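Local coordinates for ALBA-Domain Protein (Trypanosoma brucei, PDB 7DL8) that probably binds RNA through its Alba domain and, in the crystal, joins a second copy of itself by reciprocal N-terminal strands, at the interface of chains A and B. Numbering follows the deposited sequence. Chains: chain A/B, ALBA-Domain Protein.

The interface of chains A and B. Residues chain A 25, 28-29, 32, 40-41; chain B 11, 13-14.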
loop_
_atom_site.group_PDB
_atom_site.type_symbol
_atom_site.label_atom_id
_atom_site.label_comp_id
_atom_site.label_asym_id
_atom_site.label_seq_id
_atom_site.Cartn_x
_atom_site.Cartn_y
_atom_site.Cartn_z
ATOM N N PHE A 25 -7.041 13.737 11.206
ATOM C CA PHE A 25 -8.341 13.424 10.621
ATOM C C PHE A 25 -9.347 12.993 11.680
ATOM O O PHE A 25 -10.554 13.197 11.504
ATOM C CB PHE A 25 -8.182 12.360 9.537
ATOM C CG PHE A 25 -7.637 12.904 8.248
ATOM C CD1 PHE A 25 -8.345 13.858 7.534
ATOM C CD2 PHE A 25 -6.412 12.483 7.759
ATOM C CE1 PHE A 25 -7.849 14.371 6.352
ATOM C CE2 PHE A 25 -5.911 12.994 6.576
ATOM C CZ PHE A 25 -6.631 13.939 5.872
ATOM N N ILE A 28 -10.360 16.451 12.872
ATOM C CA ILE A 28 -11.237 17.109 11.905
ATOM C C ILE A 28 -12.641 16.519 11.968
ATOM O O ILE A 28 -13.642 17.247 11.979
ATOM C CB ILE A 28 -10.645 17.005 10.487
ATOM C CG1 ILE A 28 -9.419 17.910 10.350
ATOM C CG2 ILE A 28 -11.689 17.364 9.441
ATOM C CD1 ILE A 28 -8.630 17.670 9.082
ATOM N N THR A 29 -12.735 15.187 12.013
ATOM C CA THR A 29 -14.038 14.530 12.070
ATOM C C THR A 29 -14.812 14.930 13.321
ATOM O O THR A 29 -16.024 15.170 13.262
ATOM C CB THR A 29 -13.862 13.010 12.016
ATOM O OG1 THR A 29 -13.085 12.656 10.864
ATOM C CG2 THR A 29 -15.214 12.316 11.943
ATOM N N LEU A 32 -16.322 18.528 12.944
ATOM C CA LEU A 32 -17.491 18.658 12.079
ATOM C C LEU A 32 -18.741 18.120 12.764
ATOM O O LEU A 32 -19.821 18.708 12.639
ATOM C CB LEU A 32 -17.254 17.954 10.744
ATOM C CG LEU A 32 -16.179 18.574 9.848
ATOM C CD1 LEU A 32 -15.365 17.498 9.171
ATOM C CD2 LEU A 32 -16.798 19.508 8.815
ATOM N N VAL A 40 -20.717 12.321 9.114
ATOM C CA VAL A 40 -19.456 12.642 8.458
ATOM C C VAL A 40 -19.082 11.470 7.564
ATOM O O VAL A 40 -19.129 10.312 7.997
ATOM C CB VAL A 40 -18.340 12.935 9.479
ATOM C CG1 VAL A 40 -16.995 13.054 8.779
ATOM C CG2 VAL A 40 -18.655 14.202 10.253
ATOM N N TYR A 41 -18.710 11.768 6.324
ATOM C CA TYR A 41 -18.303 10.752 5.362
ATOM C C TYR A 41 -16.781 10.690 5.364
ATOM O O TYR A 41 -16.114 11.578 4.822
ATOM C CB TYR A 41 -18.848 11.070 3.971
ATOM C CG TYR A 41 -20.348 10.905 3.850
ATOM C CD1 TYR A 41 -21.217 11.820 4.432
ATOM C CD2 TYR A 41 -20.894 9.836 3.154
ATOM C CE1 TYR A 41 -22.587 11.672 4.326
ATOM C CE2 TYR A 41 -22.264 9.681 3.041
ATOM C CZ TYR A 41 -23.105 10.602 3.630
ATOM O OH TYR A 41 -24.468 10.452 3.520
ATOM N N ARG B 11 -19.355 19.184 2.162
ATOM C CA ARG B 11 -18.875 19.843 3.372
ATOM C C ARG B 11 -18.664 18.832 4.495
ATOM O O ARG B 11 -17.721 18.945 5.277
ATOM C CB ARG B 11 -19.859 20.929 3.817
ATOM N N SER B 13 -17.730 15.744 4.300
ATOM C CA SER B 13 -16.940 14.631 3.788
ATOM C C SER B 13 -15.475 14.840 4.135
ATOM O O SER B 13 -14.875 15.843 3.736
ATOM C CB SER B 13 -17.110 14.494 2.273
ATOM O OG SER B 13 -18.438 14.793 1.882
ATOM N N VAL B 14 -14.905 13.897 4.880
ATOM C CA VAL B 14 -13.498 13.930 5.258
ATOM C C VAL B 14 -12.777 12.891 4.413
ATOM O O VAL B 14 -13.050 11.690 4.524
ATOM C CB VAL B 14 -13.304 13.651 6.757
ATOM C CG1 VAL B 14 -11.830 13.471 7.077
ATOM C CG2 VAL B 14 -13.892 14.768 7.580
#
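B:Val14 of the short strand 13-16 lies against strand 39-45 of the other subunit, its backbone N donating a hydrogen bond to the carbonyl O of A:Tyr41 at 2.6 Å. The donor stands 29° off the carbonyl plane and the angle at the hydrogen is 146°, so the bond is bent. It belongs to a parallel bridge pairing A:Tyr41 with B:Ser13, by which the N-terminal segment of chain B extends the sheet of chain A. At the bridge itself B:Ser13 brings CA to 4.0 Å from CB of A:Tyr41, and its own CB lies alongside that CB; serine is a small polar residue that fits beside the much larger tyrosine.

The apolar contacts converge on the isopropyl group of B:Val14, which enters the groove between helix 19-34 and strand 39-45. A chi1 of 171° swings CG1 away from the backbone N and leaves CG2 beside it, parting the two methyls. CG1 comes to CD1 of the A:Phe25 ring at 3.5 Å, from beside the ring and out of its plane. CG2 meets CD1 of A:Leu32 at 3.5 Å, CG1 of A:Val40 at 3.7 Å and, more loosely, the CG2 branch of A:Ile28. Large apolar side chains from one helix, with a valine from the strand, suit these places by giving the isopropyl group a hydrocarbon surface. A beta-branched valine suits both demands, since it favours extended backbone and is compact enough to fit between helix and sheet. The other branch of A:Leu32, CD2, lies 3.7 Å from the carbonyl O of B:Arg11, whose side chain is incompletely modelled.

A:Thr29 also borders the valine. Its hydroxyl OG1, anti to the carbonyl carbon, turns back along the helix and donates to the carbonyl O of A:Phe25 at 2.7 Å, so a polar group is satisfied within its own helix beside an apolar neighbour.

Repeated by the two-fold with the chains exchanged, this strand addition and valine plug probably tie the two Alba subunits together by reciprocal N-terminal arms; the structure alone does not show whether the pair persists in solution.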